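Local coordinates for NreA protein (Staphylococcus carnosus subsp. carnosus TM300, PDB 4IUH), which binds nitrate through a GAF domain and acts as a cytosolic nitrate receptor in the staphylococcal nitrate regulation system, at residues A[87-92]-A[159-164]; A[118-123]-A[132-137]; A[55-60]-A[69-74]; A[29-34]-A[153-158]; A[77-82]-A[105-110]. All coordinates share one frame; numbering follows the deposited sequence.

Contact 1: residues A[87-92]-A[159-164]; sequences GSRKIV and FTDEIN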
# COMPACT_ATOMS: atom_id res chain seq x y z
N GLY A 87 -1.75 -5.22 -11.43
CA GLY A 87 -1.80 -3.85 -11.90
C GLY A 87 -3.11 -3.15 -11.57
O GLY A 87 -3.36 -2.05 -12.05
N SER A 88 -3.95 -3.79 -10.76
CA SER A 88 -5.22 -3.19 -10.34
C SER A 88 -5.33 -3.11 -8.82
O SER A 88 -4.66 -3.85 -8.10
CB SER A 88 -6.39 -3.99 -10.91
OG SER A 88 -6.38 -5.31 -10.42
N ARG A 89 -6.16 -2.20 -8.33
CA ARG A 89 -6.22 -1.95 -6.89
C ARG A 89 -6.90 -3.08 -6.14
O ARG A 89 -7.68 -3.83 -6.73
CB ARG A 89 -6.88 -0.60 -6.58
CG ARG A 89 -8.36 -0.50 -6.95
CD ARG A 89 -8.82 0.95 -6.85
NE ARG A 89 -8.00 1.81 -7.70
CZ ARG A 89 -7.95 3.14 -7.61
NH1 ARG A 89 -8.68 3.79 -6.71
NH2 ARG A 89 -7.17 3.82 -8.43
N LYS A 90 -6.59 -3.23 -4.86
CA LYS A 90 -7.29 -4.19 -4.00
C LYS A 90 -7.96 -3.46 -2.84
O LYS A 90 -7.32 -2.68 -2.13
CB LYS A 90 -6.35 -5.26 -3.46
CG LYS A 90 -7.08 -6.31 -2.61
CD LYS A 90 -6.14 -7.36 -2.02
CE LYS A 90 -6.91 -8.49 -1.33
NZ LYS A 90 -7.90 -9.14 -2.25
N ILE A 91 -9.24 -3.73 -2.65
CA ILE A 91 -10.01 -3.05 -1.62
C ILE A 91 -10.54 -4.05 -0.59
O ILE A 91 -11.21 -5.02 -0.93
CB ILE A 91 -11.19 -2.26 -2.22
CG1 ILE A 91 -10.65 -1.16 -3.14
CG2 ILE A 91 -12.04 -1.66 -1.13
CD1 ILE A 91 -11.57 -0.82 -4.28
N VAL A 92 -10.20 -3.80 0.67
CA VAL A 92 -10.67 -4.66 1.74
C VAL A 92 -11.39 -3.86 2.81
O VAL A 92 -10.75 -3.22 3.65
CB VAL A 92 -9.51 -5.42 2.40
CG1 VAL A 92 -10.06 -6.42 3.42
CG2 VAL A 92 -8.67 -6.12 1.35
N PHE A 159 4.13 9.32 -10.14
CA PHE A 159 3.34 8.09 -10.14
C PHE A 159 1.90 8.36 -10.57
O PHE A 159 1.35 9.42 -10.31
CB PHE A 159 3.37 7.42 -8.77
CG PHE A 159 4.73 6.94 -8.36
CD1 PHE A 159 5.51 6.20 -9.23
CD2 PHE A 159 5.25 7.26 -7.11
CE1 PHE A 159 6.77 5.76 -8.86
CE2 PHE A 159 6.51 6.83 -6.74
CZ PHE A 159 7.27 6.08 -7.61
N THR A 160 1.31 7.38 -11.25
CA THR A 160 -0.11 7.42 -11.57
C THR A 160 -0.71 6.09 -11.14
O THR A 160 0.02 5.18 -10.70
CB THR A 160 -0.36 7.65 -13.08
OG1 THR A 160 0.17 6.55 -13.83
CG2 THR A 160 0.28 8.94 -13.56
N ASP A 161 -2.02 5.96 -11.25
CA ASP A 161 -2.66 4.69 -10.92
C ASP A 161 -3.07 3.94 -12.19
O ASP A 161 -2.67 4.31 -13.29
CB ASP A 161 -3.81 4.86 -9.93
CG ASP A 161 -4.84 5.88 -10.38
OD1 ASP A 161 -5.33 6.64 -9.53
OD2 ASP A 161 -5.18 5.91 -11.59
N GLU A 162 -3.88 2.90 -12.02
CA GLU A 162 -4.25 2.02 -13.13
C GLU A 162 -5.29 2.65 -14.05
O GLU A 162 -5.45 2.23 -15.20
CB GLU A 162 -4.75 0.68 -12.59
CG GLU A 162 -6.14 0.71 -11.95
CD GLU A 162 -6.13 1.18 -10.50
OE1 GLU A 162 -6.99 0.71 -9.73
OE2 GLU A 162 -5.28 2.02 -10.13
N ILE A 163 -5.99 3.65 -13.55
CA ILE A 163 -7.05 4.28 -14.32
C ILE A 163 -6.50 5.05 -15.53
O ILE A 163 -5.58 5.86 -15.39
CB ILE A 163 -7.91 5.18 -13.40
CG1 ILE A 163 -8.50 4.31 -12.28
CG2 ILE A 163 -9.01 5.87 -14.20
CD1 ILE A 163 -9.00 5.07 -11.08
N ASN A 164 -7.06 4.74 -16.70
CA ASN A 164 -6.63 5.23 -18.02
C ASN A 164 -5.48 4.45 -18.67
O ASN A 164 -4.88 4.91 -19.64
CB ASN A 164 -6.31 6.74 -18.03
CG ASN A 164 -7.47 7.58 -17.57
OD1 ASN A 164 -7.61 7.87 -16.38
ND2 ASN A 164 -8.31 8.00 -18.50
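Arg89 and Glu162 meet with their side chains crossed at about a right angle. The guanidinium turns its NE side to the carboxylate and grips it with two nitrogens. Arg89 NE donates to Glu162 OE1 at 2.5 Å, a short bond on the syn side of that oxygen. Arg89 NH2 donates to Glu162 OE2 at 3.1 Å, and here the donor stands above the carboxylate plane. Both oxygens lie close to the guanidinium plane, yet the two flat groups are turned 47° apart. The Arg89 chain bends at chi3 (57°), which brings NE back toward Glu162 OE1. The same oxygen also receives a weak bond from the backbone N of Arg89. Asp161 widens the pair into a salt-bridge network, with its OD1 3.5 Å from Arg89 NH2 at the guanidinium edge. Asp161 OD1 also accepts from Ile152 N, its strongest polar partner, and salt-bridges Arg151 NE. Its OD2 accepts from Ile163 N, two residues on, an Asx turn. Ile163 CD1 approaches Arg89 NH2 obliquely at 3.5 Å. Arg89 NH1 is held by the carbonyls of Thr148 and Phe150. The contact ties the C-terminal tail to the link between helix 78-86 and edge strand 90-92, beside strand 115-125.

Contact 2: residues A[118-123]-A[132-137]; sequences MVAIPL and ALLLGQ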
# COMPACT_ATOMS: atom_id res chain seq x y z
N MET A 118 -8.48 -1.68 4.39
CA MET A 118 -7.43 -1.13 3.54
C MET A 118 -7.75 -1.02 2.05
O MET A 118 -8.59 -1.75 1.51
CB MET A 118 -6.13 -1.92 3.72
CG MET A 118 -6.14 -3.26 3.03
SD MET A 118 -4.97 -4.43 3.73
CE MET A 118 -5.29 -5.88 2.73
N VAL A 119 -7.06 -0.09 1.40
CA VAL A 119 -7.04 0.02 -0.06
C VAL A 119 -5.58 0.03 -0.50
O VAL A 119 -4.77 0.80 0.02
CB VAL A 119 -7.70 1.33 -0.55
CG1 VAL A 119 -7.65 1.41 -2.07
CG2 VAL A 119 -9.13 1.45 -0.06
N ALA A 120 -5.25 -0.84 -1.44
CA ALA A 120 -3.90 -0.90 -1.98
C ALA A 120 -3.98 -0.51 -3.44
O ALA A 120 -4.73 -1.11 -4.20
CB ALA A 120 -3.34 -2.31 -1.82
N ILE A 121 -3.20 0.48 -3.84
CA ILE A 121 -3.29 1.00 -5.20
C ILE A 121 -1.97 0.89 -5.97
O ILE A 121 -0.94 1.35 -5.50
CB ILE A 121 -3.76 2.46 -5.21
CG1 ILE A 121 -5.15 2.57 -4.57
CG2 ILE A 121 -3.80 3.01 -6.62
CD1 ILE A 121 -5.53 3.98 -4.20
N PRO A 122 -2.02 0.28 -7.16
CA PRO A 122 -0.84 0.16 -8.02
C PRO A 122 -0.29 1.51 -8.41
O PRO A 122 -1.04 2.39 -8.84
CB PRO A 122 -1.37 -0.57 -9.26
CG PRO A 122 -2.85 -0.33 -9.25
CD PRO A 122 -3.23 -0.28 -7.80
N LEU A 123 1.02 1.68 -8.22
CA LEU A 123 1.71 2.88 -8.64
C LEU A 123 2.39 2.64 -9.99
O LEU A 123 3.25 1.76 -10.11
CB LEU A 123 2.76 3.28 -7.61
CG LEU A 123 2.27 3.59 -6.19
CD1 LEU A 123 3.45 3.98 -5.31
CD2 LEU A 123 1.21 4.70 -6.22
N ALA A 132 3.40 0.26 -4.94
CA ALA A 132 2.06 0.22 -4.39
C ALA A 132 1.88 1.27 -3.31
O ALA A 132 2.78 1.53 -2.52
CB ALA A 132 1.74 -1.17 -3.85
N LEU A 133 0.70 1.88 -3.29
CA LEU A 133 0.32 2.74 -2.18
C LEU A 133 -0.70 1.99 -1.34
O LEU A 133 -1.67 1.46 -1.87
CB LEU A 133 -0.28 4.06 -2.69
CG LEU A 133 -0.91 4.94 -1.62
CD1 LEU A 133 0.14 5.50 -0.67
CD2 LEU A 133 -1.75 6.07 -2.23
N LEU A 134 -0.46 1.94 -0.04
CA LEU A 134 -1.39 1.30 0.88
C LEU A 134 -2.04 2.34 1.79
O LEU A 134 -1.36 3.11 2.45
CB LEU A 134 -0.66 0.25 1.73
CG LEU A 134 -1.44 -0.43 2.86
CD1 LEU A 134 -2.69 -1.08 2.30
CD2 LEU A 134 -0.58 -1.46 3.58
N LEU A 135 -3.37 2.37 1.79
CA LEU A 135 -4.11 3.25 2.68
C LEU A 135 -4.91 2.36 3.62
O LEU A 135 -5.69 1.53 3.17
CB LEU A 135 -5.04 4.16 1.86
CG LEU A 135 -4.33 4.95 0.75
CD1 LEU A 135 -5.30 5.74 -0.12
CD2 LEU A 135 -3.29 5.89 1.34
N GLY A 136 -4.71 2.51 4.93
CA GLY A 136 -5.31 1.59 5.89
C GLY A 136 -6.00 2.24 7.08
O GLY A 136 -5.70 3.38 7.46
N GLN A 137 -6.95 1.50 7.65
CA GLN A 137 -7.65 1.93 8.86
C GLN A 137 -7.40 0.94 9.99
O GLN A 137 -7.03 -0.21 9.75
CB GLN A 137 -9.17 2.03 8.63
CG GLN A 137 -9.61 3.00 7.55
CD GLN A 137 -9.53 4.46 7.99
OE1 GLN A 137 -8.51 4.90 8.52
NE2 GLN A 137 -10.61 5.20 7.78
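Strands 118-123 and 132-137 run antiparallel, 163° between their directions, with Val119-Leu135 and Ile121-Leu133 as the hydrogen-bonded pairs. Each pair makes two nearly straight backbone bonds, among them Leu135 N to Val119 O at 2.7 Å. Between them the CA of Ala120 comes 3.2 Å from Leu133 O in a CA-H...O contact. Met118, Ala120 and Leu134 share one face of the sheet. Leu134 places CG anti to its backbone N (chi1 174°), and its CD1 branch comes across to the other strand. That methyl lies 3.8 Å from Met118 CB and 4.3 Å from Ala120 CB. Gly136 sits opposite Met118 with its CA 4.2 Å from Met118 CA. Beyond CG the Met118 chain is extended and leads away from strand 132-137 to Leu79 and Val110. On the other face Ile121 CD1 and Leu135 CD1 are a looser 4.4 Å apart. Leu123 reaches over strand 132-137: its CG and CD1 rest on the Ala132-Leu133 backbone, and its CD2 is 3.9 Å from Leu133 CB. Helices 78-86 and 108-112 pack on the Met118 and Leu134 face. On the opposite face Leu133 meets Ile152. This is a beta hairpin at the centre of the antiparallel sheet of a GAF domain.

Contact 3: residues A[55-60]-A[69-74]; sequences IKWKYA and RMIVLR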
# COMPACT_ATOMS: atom_id res chain seq x y z
N ILE A 55 10.98 -5.86 -2.94
CA ILE A 55 10.07 -4.78 -2.58
C ILE A 55 10.13 -4.52 -1.09
O ILE A 55 10.09 -5.45 -0.28
CB ILE A 55 8.62 -5.11 -2.97
CG1 ILE A 55 8.51 -5.33 -4.48
CG2 ILE A 55 7.67 -4.01 -2.50
CD1 ILE A 55 8.64 -4.06 -5.30
N LYS A 56 10.24 -3.25 -0.73
CA LYS A 56 10.23 -2.86 0.67
C LYS A 56 9.23 -1.73 0.86
O LYS A 56 8.99 -0.94 -0.05
CB LYS A 56 11.62 -2.41 1.12
CG LYS A 56 12.65 -3.53 1.24
CD LYS A 56 13.97 -2.99 1.77
CE LYS A 56 15.01 -4.10 1.88
NZ LYS A 56 16.36 -3.59 2.29
N TRP A 57 8.63 -1.67 2.04
CA TRP A 57 7.83 -0.52 2.40
C TRP A 57 8.78 0.61 2.80
O TRP A 57 9.17 0.75 3.96
CB TRP A 57 6.84 -0.88 3.52
CG TRP A 57 5.84 -1.93 3.10
CD1 TRP A 57 5.88 -3.27 3.38
CD2 TRP A 57 4.66 -1.72 2.31
NE1 TRP A 57 4.79 -3.90 2.82
CE2 TRP A 57 4.03 -2.97 2.16
CE3 TRP A 57 4.07 -0.58 1.73
CZ2 TRP A 57 2.83 -3.12 1.45
CZ3 TRP A 57 2.89 -0.74 1.02
CH2 TRP A 57 2.29 -2.00 0.88
N LYS A 58 9.15 1.40 1.80
CA LYS A 58 10.18 2.43 1.94
C LYS A 58 9.70 3.61 2.78
O LYS A 58 10.46 4.16 3.57
CB LYS A 58 10.63 2.90 0.55
CG LYS A 58 11.91 3.71 0.51
CD LYS A 58 12.50 3.71 -0.91
CE LYS A 58 13.75 4.57 -1.02
NZ LYS A 58 13.44 6.03 -1.08
N TYR A 59 8.44 3.99 2.61
CA TYR A 59 7.86 5.09 3.38
C TYR A 59 6.59 4.66 4.10
O TYR A 59 5.77 3.93 3.55
CB TYR A 59 7.55 6.28 2.46
CG TYR A 59 8.72 6.79 1.66
CD1 TYR A 59 9.58 7.75 2.18
CD2 TYR A 59 8.97 6.31 0.38
CE1 TYR A 59 10.66 8.21 1.45
CE2 TYR A 59 10.05 6.77 -0.36
CZ TYR A 59 10.89 7.72 0.18
OH TYR A 59 11.96 8.18 -0.56
N ALA A 60 6.44 5.12 5.34
CA ALA A 60 5.22 4.88 6.10
C ALA A 60 4.77 6.14 6.86
O ALA A 60 5.59 6.97 7.25
CB ALA A 60 5.40 3.72 7.05
N ARG A 69 9.54 -2.02 8.44
CA ARG A 69 10.87 -1.85 7.88
C ARG A 69 11.59 -3.17 7.64
O ARG A 69 12.43 -3.27 6.74
CB ARG A 69 11.74 -1.01 8.82
CG ARG A 69 11.45 0.48 8.82
CD ARG A 69 12.42 1.17 9.77
NE ARG A 69 12.28 2.62 9.78
CZ ARG A 69 12.93 3.41 10.63
NH1 ARG A 69 13.76 2.90 11.53
NH2 ARG A 69 12.75 4.73 10.58
N MET A 70 11.27 -4.17 8.45
CA MET A 70 11.92 -5.47 8.34
C MET A 70 11.32 -6.31 7.22
O MET A 70 11.83 -7.38 6.90
CB MET A 70 11.79 -6.23 9.66
CG MET A 70 12.46 -5.57 10.85
SD MET A 70 12.36 -6.59 12.34
CE MET A 70 10.59 -6.89 12.42
N ILE A 71 10.23 -5.83 6.63
CA ILE A 71 9.57 -6.59 5.58
C ILE A 71 10.34 -6.50 4.27
O ILE A 71 10.60 -5.41 3.76
CB ILE A 71 8.12 -6.13 5.39
CG1 ILE A 71 7.32 -6.37 6.67
CG2 ILE A 71 7.47 -6.84 4.21
CD1 ILE A 71 5.90 -5.82 6.62
N VAL A 72 10.72 -7.65 3.74
CA VAL A 72 11.36 -7.72 2.43
C VAL A 72 10.63 -8.76 1.59
O VAL A 72 10.62 -9.95 1.91
CB VAL A 72 12.84 -8.11 2.53
CG1 VAL A 72 13.49 -8.01 1.15
CG2 VAL A 72 13.56 -7.22 3.52
N LEU A 73 10.01 -8.30 0.52
CA LEU A 73 9.21 -9.16 -0.33
C LEU A 73 9.97 -9.54 -1.59
O LEU A 73 10.51 -8.68 -2.29
CB LEU A 73 7.90 -8.46 -0.70
CG LEU A 73 7.05 -7.98 0.48
CD1 LEU A 73 5.90 -7.14 -0.02
CD2 LEU A 73 6.52 -9.16 1.28
N ARG A 74 10.01 -10.84 -1.88
CA ARG A 74 10.48 -11.30 -3.16
C ARG A 74 9.45 -10.87 -4.22
O ARG A 74 8.32 -10.54 -3.87
CB ARG A 74 10.66 -12.83 -3.14
CG ARG A 74 11.95 -13.31 -2.46
CD ARG A 74 11.99 -14.84 -2.33
NE ARG A 74 13.35 -15.36 -2.18
CZ ARG A 74 13.69 -16.64 -2.38
NH1 ARG A 74 12.78 -17.53 -2.74
NH2 ARG A 74 14.95 -17.02 -2.23
O HOH W 1 9.93 -3.00 4.27
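Ile55 and Leu73 make the tight end of this contact, as an antiparallel hydrogen-bonded pair. Ile55 N donates to Leu73 O at 2.9 Å, and Leu73 N returns a bond to Ile55 O at 3.0 Å. The two CB atoms, Ile55 CB and Leu73 CB, are 4.1 Å apart. This is a single bridge, and the pairing does not continue to Trp57. At Trp57 the strand makes an inverse gamma turn, and here the link to Ile71 goes through water. That water accepts from Trp57 N at 2.9 Å and donates to Ile71 O at 2.6 Å. Ile71 crosses the indole obliquely, with its CG2 at the ring edge, 4.0 Å from Trp57 CD1. Leu73 CD1 approaches the same ring at an oblique angle. The looser, solvent side is carried by Lys56 and Val72. They lie side by side and point the same way, with Lys56 CE 3.8 Å from Val72 CG2. The extended Lys56 chain carries its NZ to a salt bridge with Glu47. The contact closes the outer side of edge strand 54-61. Strand 40-47 lies on the other side of that strand, while helices 78-86 and 108-112 pack against Ile55, Trp57, Ile71 and Leu73.

Contact 4: residues A[29-34]-A[153-158]; sequences LDEIRE and NQRLGS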
# COMPACT_ATOMS: atom_id res chain seq x y z
N LEU A 29 3.05 11.56 1.30
CA LEU A 29 2.36 10.46 1.95
C LEU A 29 1.58 10.96 3.16
O LEU A 29 0.42 10.59 3.36
CB LEU A 29 3.37 9.40 2.39
CG LEU A 29 2.81 8.06 2.86
CD1 LEU A 29 2.00 7.42 1.75
CD2 LEU A 29 3.94 7.14 3.30
N ASP A 30 2.22 11.80 3.96
CA ASP A 30 1.57 12.41 5.12
C ASP A 30 0.34 13.23 4.72
O ASP A 30 -0.70 13.14 5.36
CB ASP A 30 2.55 13.29 5.90
CG ASP A 30 3.65 12.49 6.58
OD1 ASP A 30 4.74 13.04 6.81
OD2 ASP A 30 3.42 11.30 6.88
N GLU A 31 0.47 14.03 3.66
CA GLU A 31 -0.65 14.81 3.15
C GLU A 31 -1.83 13.91 2.79
O GLU A 31 -2.95 14.14 3.22
CB GLU A 31 -0.23 15.65 1.94
CG GLU A 31 -1.34 16.53 1.37
CD GLU A 31 -2.25 15.81 0.39
OE1 GLU A 31 -1.73 15.04 -0.46
OE2 GLU A 31 -3.48 16.00 0.47
N ILE A 32 -1.55 12.88 2.00
CA ILE A 32 -2.59 11.94 1.57
C ILE A 32 -3.31 11.32 2.76
O ILE A 32 -4.54 11.34 2.82
CB ILE A 32 -2.01 10.84 0.66
CG1 ILE A 32 -1.55 11.44 -0.67
CG2 ILE A 32 -3.04 9.75 0.42
CD1 ILE A 32 -0.57 10.56 -1.44
N ARG A 33 -2.55 10.80 3.72
CA ARG A 33 -3.13 10.13 4.87
C ARG A 33 -3.99 11.07 5.72
O ARG A 33 -5.12 10.73 6.07
CB ARG A 33 -2.05 9.49 5.74
CG ARG A 33 -2.60 8.59 6.83
CD ARG A 33 -1.52 8.19 7.83
NE ARG A 33 -0.99 9.35 8.55
CZ ARG A 33 -1.58 9.90 9.61
NH1 ARG A 33 -2.71 9.40 10.08
NH2 ARG A 33 -1.02 10.94 10.20
N GLU A 34 -3.45 12.24 6.03
CA GLU A 34 -4.14 13.21 6.87
C GLU A 34 -5.42 13.71 6.22
O GLU A 34 -6.49 13.72 6.83
CB GLU A 34 -3.23 14.41 7.16
CG GLU A 34 -2.00 14.11 8.00
CD GLU A 34 -0.99 15.26 8.01
OE1 GLU A 34 -1.21 16.26 7.29
OE2 GLU A 34 0.01 15.17 8.75
N ASN A 153 -2.80 10.17 -9.37
CA ASN A 153 -2.25 11.17 -10.28
C ASN A 153 -2.18 12.60 -9.76
O ASN A 153 -3.14 13.11 -9.18
CB ASN A 153 -3.00 11.14 -11.61
CG ASN A 153 -3.19 9.72 -12.15
OD1 ASN A 153 -3.26 8.76 -11.39
ND2 ASN A 153 -3.27 9.60 -13.47
N GLN A 154 -1.02 13.22 -9.97
CA GLN A 154 -0.74 14.58 -9.52
C GLN A 154 -0.94 14.75 -8.01
O GLN A 154 -1.54 15.71 -7.56
CB GLN A 154 -1.58 15.60 -10.30
N ARG A 155 -0.42 13.79 -7.24
CA ARG A 155 -0.52 13.88 -5.79
C ARG A 155 0.60 13.08 -5.12
O ARG A 155 0.79 13.15 -3.91
CB ARG A 155 -1.88 13.39 -5.31
CG ARG A 155 -2.34 14.06 -4.02
CD ARG A 155 -3.76 13.70 -3.68
NE ARG A 155 -4.05 14.01 -2.28
CZ ARG A 155 -5.20 13.73 -1.69
NH1 ARG A 155 -6.18 13.16 -2.36
NH2 ARG A 155 -5.38 14.04 -0.41
N LEU A 156 1.35 12.35 -5.93
CA LEU A 156 2.46 11.54 -5.43
C LEU A 156 3.57 11.50 -6.48
O LEU A 156 3.96 10.43 -6.94
CB LEU A 156 1.97 10.12 -5.11
CG LEU A 156 2.86 9.31 -4.17
CD1 LEU A 156 2.91 9.95 -2.80
CD2 LEU A 156 2.37 7.88 -4.08
N GLY A 157 4.06 12.68 -6.85
CA GLY A 157 5.15 12.78 -7.80
C GLY A 157 4.80 12.37 -9.21
O GLY A 157 3.79 12.80 -9.76
N SER A 158 5.63 11.51 -9.79
CA SER A 158 5.46 11.08 -11.17
C SER A 158 4.59 9.82 -11.27
O SER A 158 4.36 9.31 -12.37
CB SER A 158 6.82 10.82 -11.82
OG SER A 158 7.45 9.68 -11.26
O HOH W 2 0.33 15.05 -2.04
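Glu31 and Arg155 form a two-bonded salt bridge. Arg155 NE donates to Glu31 OE1 at 3.1 Å and nearly straight, using the syn lone pair of that oxygen. Arg155 NH2 donates to Glu31 OE2 at 2.9 Å, a more bent bond at 151°. The guanidinium presents its NE side, and its plane is turned 34° from the carboxylate. The two side chains cross at about a right angle. Glu31 bends at chi2 (-85°), which turns CD toward the extended Arg155 chain. A water bridges Glu31 OE1 (2.6 Å) and the backbone O of Arg155 (2.7 Å), donating to both. Arg155 NH1 has a second acidic partner in Glu36, farther along the same helix. The arginine therefore spans two carboxylates, which probably favours its positive charge. Inward of the salt bridge, Ile32 CG1 lies 3.9 Å from Arg155 NE, obliquely to the guanidinium. Ile32 CD1 then meets Leu156 CD1 at 3.8 Å, where the two side chains cross at about a right angle. Leu29 packs on Leu133 and Ile32 on Leu135, both of strand 128-138. The contact joins the N-terminal helix of the GAF fold to the C-terminal loop, on the sheet face that this helix covers.

Contact 5: residues A[77-82]-A[105-110]; sequences KGLAGL and LGYPIV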
# COMPACT_ATOMS: atom_id res chain seq x y z
N LYS A 77 5.36 -11.21 -4.23
CA LYS A 77 4.94 -11.61 -2.89
C LYS A 77 4.36 -10.46 -2.06
O LYS A 77 4.67 -9.29 -2.28
CB LYS A 77 6.12 -12.28 -2.16
CG LYS A 77 6.63 -13.54 -2.85
CD LYS A 77 5.57 -14.63 -2.86
CE LYS A 77 6.05 -15.91 -3.57
NZ LYS A 77 7.38 -16.41 -3.10
N GLY A 78 3.52 -10.81 -1.10
CA GLY A 78 2.93 -9.82 -0.23
C GLY A 78 1.80 -9.07 -0.90
O GLY A 78 1.44 -9.33 -2.05
N LEU A 79 1.23 -8.13 -0.16
CA LEU A 79 0.14 -7.32 -0.67
C LEU A 79 0.62 -6.42 -1.80
O LEU A 79 -0.06 -6.27 -2.82
CB LEU A 79 -0.45 -6.49 0.47
CG LEU A 79 -1.74 -5.74 0.15
CD1 LEU A 79 -2.84 -6.73 -0.27
CD2 LEU A 79 -2.17 -4.93 1.36
N ALA A 80 1.80 -5.83 -1.63
CA ALA A 80 2.41 -5.01 -2.67
C ALA A 80 2.60 -5.80 -3.95
O ALA A 80 2.37 -5.29 -5.05
CB ALA A 80 3.75 -4.46 -2.20
N GLY A 81 3.01 -7.06 -3.81
CA GLY A 81 3.27 -7.92 -4.95
C GLY A 81 2.01 -8.25 -5.73
O GLY A 81 2.03 -8.33 -6.95
N LEU A 82 0.92 -8.45 -5.01
CA LEU A 82 -0.36 -8.77 -5.64
C LEU A 82 -0.78 -7.61 -6.55
O LEU A 82 -1.18 -7.80 -7.69
CB LEU A 82 -1.42 -9.00 -4.58
CG LEU A 82 -2.84 -9.17 -5.14
CD1 LEU A 82 -2.91 -10.40 -6.03
CD2 LEU A 82 -3.84 -9.27 -4.01
N LEU A 105 -1.34 -14.08 6.91
CA LEU A 105 0.04 -14.51 7.04
C LEU A 105 0.87 -14.10 5.83
O LEU A 105 2.06 -13.83 5.95
CB LEU A 105 0.13 -16.03 7.23
CG LEU A 105 -0.38 -16.58 8.57
CD1 LEU A 105 -0.35 -18.10 8.59
CD2 LEU A 105 0.42 -16.00 9.73
N GLY A 106 0.24 -14.04 4.67
CA GLY A 106 0.92 -13.63 3.46
C GLY A 106 1.04 -12.12 3.30
O GLY A 106 1.77 -11.66 2.42
N TYR A 107 0.33 -11.35 4.12
CA TYR A 107 0.41 -9.89 4.08
C TYR A 107 0.89 -9.33 5.42
O TYR A 107 0.10 -8.75 6.17
CB TYR A 107 -0.96 -9.27 3.79
CG TYR A 107 -1.64 -9.71 2.51
CD1 TYR A 107 -0.92 -10.14 1.41
CD2 TYR A 107 -3.03 -9.70 2.42
CE1 TYR A 107 -1.55 -10.54 0.24
CE2 TYR A 107 -3.67 -10.09 1.26
CZ TYR A 107 -2.94 -10.51 0.18
OH TYR A 107 -3.59 -10.90 -0.97
N PRO A 108 2.19 -9.49 5.72
CA PRO A 108 2.73 -9.14 7.05
C PRO A 108 2.50 -7.69 7.52
O PRO A 108 2.43 -7.48 8.73
CB PRO A 108 4.22 -9.45 6.91
CG PRO A 108 4.49 -9.42 5.44
CD PRO A 108 3.25 -9.96 4.81
N ILE A 109 2.39 -6.72 6.62
CA ILE A 109 2.17 -5.34 7.08
C ILE A 109 0.77 -5.19 7.68
O ILE A 109 0.54 -4.36 8.56
CB ILE A 109 2.42 -4.28 5.98
CG1 ILE A 109 2.67 -2.90 6.61
CG2 ILE A 109 1.27 -4.25 4.98
CD1 ILE A 109 3.15 -1.86 5.64
N VAL A 110 -0.16 -6.03 7.21
CA VAL A 110 -1.53 -6.03 7.70
C VAL A 110 -1.57 -6.42 9.18
O VAL A 110 -2.32 -5.85 9.97
CB VAL A 110 -2.42 -6.99 6.88
CG1 VAL A 110 -3.76 -7.20 7.56
CG2 VAL A 110 -2.62 -6.44 5.48
O HOH W 3 2.57 -12.96 -0.12
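Tyr107 lies against the N-terminal part of helix 78-86, in the GAF-domain layer of helices that packs on one face of the central sheet. The main apolar interaction is a CH-pi contact with Leu79. Leu79 CD1 stands over the centre of the Tyr107 ring, 3.8 Å from the centroid and only 12° off the ring normal. The two side chains cross at about a right angle. The second torsion of Leu79 (chi2 59°) sets this CD1 over the ring face. Leu79 CB also touches the ring, 3.8 Å from Tyr107 CD1. Leu82, one turn later, meets the far end of the tyrosine obliquely, with its CD2 3.5 Å from Tyr107 OH. The other branch of Leu79 turns to Val110, where CD2 and Val110 CG2 are 4.4 Å apart. Both of these residues go on to touch Met118 of strand 115-125, and Lys90 of strand 90-92 packs on Leu79, Leu82 and Tyr107. Backbone contacts form a second group. The N of Leu79 comes 3.3 Å from Tyr107 CD1. No direct hydrogen bond joins the two segments. The polar link is made by a water that accepts from Gly78 N and donates to Gly106 O at 3.0 Å. Beside that water, Gly78 CA points a hydrogen at the same Gly106 O, in an almost straight CA-H...O contact of 3.4 Å.

Contact 2 is the buried core, its centre about 3 Å from the centre of the chain, and is built of backbone bonds and aliphatic side chains. The other four surround and touch it. Contacts 1, 3 and 5 are partly buried, while contact 4 is buried on its apolar side, which reaches Leu133 and Leu135. Contacts 1 and 4 both hold the C-terminal tail with arginine-carboxylate salt bridges, and meet where Asn153 OD1 bonds Asp161 N. Contacts 3 and 5 both use aromatic and aliphatic packing and a bridging water, but contact 3 adds a backbone-bonded pair while contact 5 has no direct hydrogen bond. Contacts 1 and 3 reach opposite edge strands of the same sheet.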